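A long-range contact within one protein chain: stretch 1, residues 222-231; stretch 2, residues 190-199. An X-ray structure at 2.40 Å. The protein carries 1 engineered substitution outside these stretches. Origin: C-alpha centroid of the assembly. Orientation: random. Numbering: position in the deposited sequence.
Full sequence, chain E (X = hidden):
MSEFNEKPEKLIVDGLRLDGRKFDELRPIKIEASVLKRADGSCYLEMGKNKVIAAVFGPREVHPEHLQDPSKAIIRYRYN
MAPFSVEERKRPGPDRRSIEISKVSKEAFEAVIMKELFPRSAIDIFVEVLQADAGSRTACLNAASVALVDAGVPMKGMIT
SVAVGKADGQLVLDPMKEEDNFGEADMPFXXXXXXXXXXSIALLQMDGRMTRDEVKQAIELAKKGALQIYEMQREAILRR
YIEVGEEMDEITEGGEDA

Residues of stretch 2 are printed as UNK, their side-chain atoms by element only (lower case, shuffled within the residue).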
# COMPACT_ATOMS: atom_id res chain seq x y z
N ALA E 222 -16.56 30.89 -24.24
CA ALA E 222 -16.13 29.49 -24.20
C ALA E 222 -17.04 28.59 -25.03
O ALA E 222 -16.56 27.72 -25.75
CB ALA E 222 -16.03 28.99 -22.76
N LYS E 223 -18.35 28.77 -24.91
CA LYS E 223 -19.28 27.97 -25.72
C LYS E 223 -18.96 28.08 -27.23
O LYS E 223 -18.90 27.08 -27.96
CB LYS E 223 -20.72 28.37 -25.44
CG LYS E 223 -21.16 28.05 -24.04
CD LYS E 223 -22.66 28.21 -23.91
CE LYS E 223 -23.04 29.69 -24.02
NZ LYS E 223 -24.50 29.90 -24.02
N LYS E 224 -18.73 29.31 -27.67
CA LYS E 224 -18.36 29.54 -29.05
C LYS E 224 -17.11 28.73 -29.44
O LYS E 224 -17.14 27.93 -30.37
CB LYS E 224 -18.14 31.04 -29.29
CG LYS E 224 -17.54 31.37 -30.63
CD LYS E 224 -17.58 32.86 -30.90
CE LYS E 224 -16.87 33.23 -32.21
NZ LYS E 224 -16.51 34.68 -32.20
N GLY E 225 -16.00 28.95 -28.73
CA GLY E 225 -14.80 28.18 -28.97
C GLY E 225 -15.07 26.68 -28.88
O GLY E 225 -14.58 25.90 -29.70
N ALA E 226 -15.87 26.27 -27.89
CA ALA E 226 -16.18 24.85 -27.71
C ALA E 226 -16.82 24.26 -28.97
O ALA E 226 -16.49 23.15 -29.38
CB ALA E 226 -17.07 24.62 -26.48
N LEU E 227 -17.74 25.00 -29.58
CA LEU E 227 -18.37 24.53 -30.82
C LEU E 227 -17.36 24.40 -31.95
O LEU E 227 -17.48 23.50 -32.78
CB LEU E 227 -19.54 25.41 -31.24
CG LEU E 227 -20.78 25.08 -30.42
CD1 LEU E 227 -21.87 26.13 -30.61
CD2 LEU E 227 -21.29 23.67 -30.74
N GLN E 228 -16.37 25.28 -32.00
CA GLN E 228 -15.33 25.18 -33.02
C GLN E 228 -14.51 23.91 -32.83
O GLN E 228 -14.39 23.10 -33.74
CB GLN E 228 -14.43 26.44 -33.03
CG GLN E 228 -15.16 27.71 -33.49
CD GLN E 228 -14.27 28.95 -33.60
OE1 GLN E 228 -14.60 29.89 -34.33
NE2 GLN E 228 -13.15 28.97 -32.89
N ILE E 229 -13.96 23.72 -31.63
CA ILE E 229 -13.18 22.52 -31.30
C ILE E 229 -13.99 21.26 -31.56
O ILE E 229 -13.49 20.28 -32.11
CB ILE E 229 -12.73 22.53 -29.84
CG1 ILE E 229 -11.83 23.73 -29.56
CG2 ILE E 229 -12.02 21.22 -29.45
CD1 ILE E 229 -11.50 23.87 -28.11
N TYR E 230 -15.25 21.28 -31.15
CA TYR E 230 -16.07 20.10 -31.30
C TYR E 230 -16.13 19.59 -32.74
O TYR E 230 -16.02 18.38 -32.98
CB TYR E 230 -17.47 20.35 -30.80
CG TYR E 230 -18.41 19.28 -31.26
CD1 TYR E 230 -18.43 18.04 -30.63
CD2 TYR E 230 -19.26 19.49 -32.33
CE1 TYR E 230 -19.27 17.04 -31.05
CE2 TYR E 230 -20.10 18.51 -32.77
CZ TYR E 230 -20.11 17.28 -32.12
OH TYR E 230 -20.96 16.29 -32.55
N GLU E 231 -16.30 20.50 -33.70
CA GLU E 231 -16.29 20.10 -35.10
C GLU E 231 -14.95 19.46 -35.48
O GLU E 231 -14.92 18.54 -36.29
CB GLU E 231 -16.65 21.26 -36.05
CG GLU E 231 -18.18 21.54 -36.14
CD GLU E 231 -19.00 20.37 -36.73
OE1 GLU E 231 -18.55 19.73 -37.72
OE2 GLU E 231 -20.11 20.11 -36.21
N UNK E 190 -15.66 22.60 -19.66
CA UNK E 190 -15.92 21.54 -20.62
C UNK E 190 -17.42 21.37 -20.66
O UNK E 190 -18.09 21.53 -19.63
c UNK E 190 -15.25 20.25 -20.22
N UNK E 191 -17.95 21.07 -21.84
CA UNK E 191 -19.38 20.97 -22.02
C UNK E 191 -19.74 19.62 -22.60
O UNK E 191 -18.93 18.98 -23.28
c UNK E 191 -20.20 24.23 -21.79
c UNK E 191 -19.46 23.45 -22.67
c UNK E 191 -17.93 25.29 -22.94
c UNK E 191 -18.68 26.06 -22.07
c UNK E 191 -19.81 25.53 -21.49
c UNK E 191 -18.33 24.00 -23.25
c UNK E 191 -19.89 22.05 -23.01
N UNK E 192 -20.96 19.19 -22.33
CA UNK E 192 -21.59 18.13 -23.09
C UNK E 192 -22.19 18.73 -24.38
O UNK E 192 -23.01 19.65 -24.30
c UNK E 192 -22.68 15.22 -23.34
c UNK E 192 -24.81 16.12 -22.30
c UNK E 192 -23.52 16.47 -23.05
c UNK E 192 -22.70 17.49 -22.27
N UNK E 193 -21.75 18.24 -25.54
CA UNK E 193 -22.39 18.54 -26.82
C UNK E 193 -23.37 17.43 -27.17
O UNK E 193 -23.00 16.25 -27.20
c UNK E 193 -20.11 19.35 -27.60
c UNK E 193 -22.05 19.25 -29.20
c UNK E 193 -21.39 18.61 -27.99
c UNK E 193 -20.31 20.81 -27.31
N UNK E 194 -24.61 17.80 -27.44
CA UNK E 194 -25.65 16.85 -27.80
C UNK E 194 -26.50 17.51 -28.87
O UNK E 194 -26.76 18.71 -28.79
c UNK E 194 -28.33 14.85 -26.09
c UNK E 194 -28.78 14.48 -23.69
n UNK E 194 -28.62 15.29 -24.73
c UNK E 194 -26.89 15.04 -26.49
c UNK E 194 -26.52 16.50 -26.59
n UNK E 194 -28.66 13.17 -23.84
n UNK E 194 -29.06 14.97 -22.49
N UNK E 195 -26.90 16.75 -29.87
CA UNK E 195 -27.65 17.32 -30.97
C UNK E 195 -26.89 18.49 -31.59
O UNK E 195 -27.46 19.54 -31.90
c UNK E 195 -29.03 17.75 -30.46
o UNK E 195 -29.97 17.96 -32.66
c UNK E 195 -29.88 18.43 -31.52
n UNK E 195 -30.50 19.53 -31.15
N UNK E 196 -25.58 18.32 -31.74
CA UNK E 196 -24.74 19.34 -32.35
C UNK E 196 -24.52 20.62 -31.57
O UNK E 196 -23.96 21.59 -32.10
N UNK E 197 -24.94 20.66 -30.30
CA UNK E 197 -24.81 21.90 -29.53
C UNK E 197 -24.51 21.76 -28.03
O UNK E 197 -24.62 20.67 -27.43
n UNK E 197 -31.07 22.63 -29.88
c UNK E 197 -27.32 22.12 -29.15
c UNK E 197 -28.56 22.75 -29.76
c UNK E 197 -26.07 22.75 -29.73
c UNK E 197 -29.84 22.15 -29.17
N UNK E 198 -24.12 22.88 -27.41
CA UNK E 198 -23.80 22.91 -26.00
C UNK E 198 -25.03 22.59 -25.18
O UNK E 198 -26.01 23.31 -25.23
c UNK E 198 -20.88 24.05 -26.31
c UNK E 198 -22.83 24.29 -24.16
c UNK E 198 -22.19 24.75 -26.53
c UNK E 198 -23.31 24.29 -25.59
N UNK E 199 -25.00 21.50 -24.43
CA UNK E 199 -26.17 21.04 -23.68
C UNK E 199 -26.07 21.32 -22.18
O UNK E 199 -27.09 21.50 -21.50
o UNK E 199 -28.94 17.44 -22.82
o UNK E 199 -28.38 19.27 -21.74
c UNK E 199 -27.84 19.12 -24.06
c UNK E 199 -26.38 19.55 -23.91
c UNK E 199 -28.43 18.57 -22.78

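Position 190 has one side-chain carbon and nothing more. It points away from the helix. This is A190.

Position 191 carries one carbon and then a ring of six carbons. The side chain points toward the helix and lies against A222, K223 and A226. It is F191. Its CD1 is 3.5 Å from CB of A226, and its CZ is 3.7 Å from CG of K223 and 4.0 Å from CB of A222.

Position 192 has four carbons, forked at the second. It is out of reach of the helix. This is L192.

Position 193 also has four carbons, but the fork is at the first and one arm is two carbons long. It points toward the helix and packs on Y230. This is I193. Its CG2 sits 3.9 Å from the centroid of the Y230 ring, almost on the ring normal, a CH-pi contact over one face. Its CG1 is 3.7 Å from CD1 of Y230.

Position 194 has three carbons, a nitrogen, and a carbon bearing two more nitrogens. That guanidinium group makes it R194. It points away from the helix.

Position 195 has two carbons, the second bearing one oxygen and one nitrogen. It is N195, in the turn and directed away from the helix.

Position 196 has no side-chain atoms and a positive phi of 70°, which favours glycine. It is G196. Its backbone O lies 3.6 Å from CD2 of L227.

Position 197 has four carbons in a row ending in nitrogen. It is K197. The chain points away, but its CA is 4.1 Å from CD2 of L227.

Position 198 has four carbons, forked at the first, with one two-carbon arm. It points toward the helix, against K223, A226 and L227. It is I198. Its CD1 is 3.9 Å from CB of A226, and its CG2 is 3.9 Å from CD of K223.

Position 199 has three carbons, the third bearing two oxygens. It is E199, out of reach of the helix. Its OE2 forms a salt bridge with NH1 of R194 at 2.5 Å.

The contact is a helix packed on a hairpin. A type I' turn from R194 to K197 joins the strands. F191, I193 and I198 face the helix, while R194 and E199, neither of which touches the helix, pair with each other. CB of A226 touches both F191 and I198. No hydrogen bond crosses, so apolar packing holds the contact.

Stretch 2 (190-199) AFLIRNGKIE
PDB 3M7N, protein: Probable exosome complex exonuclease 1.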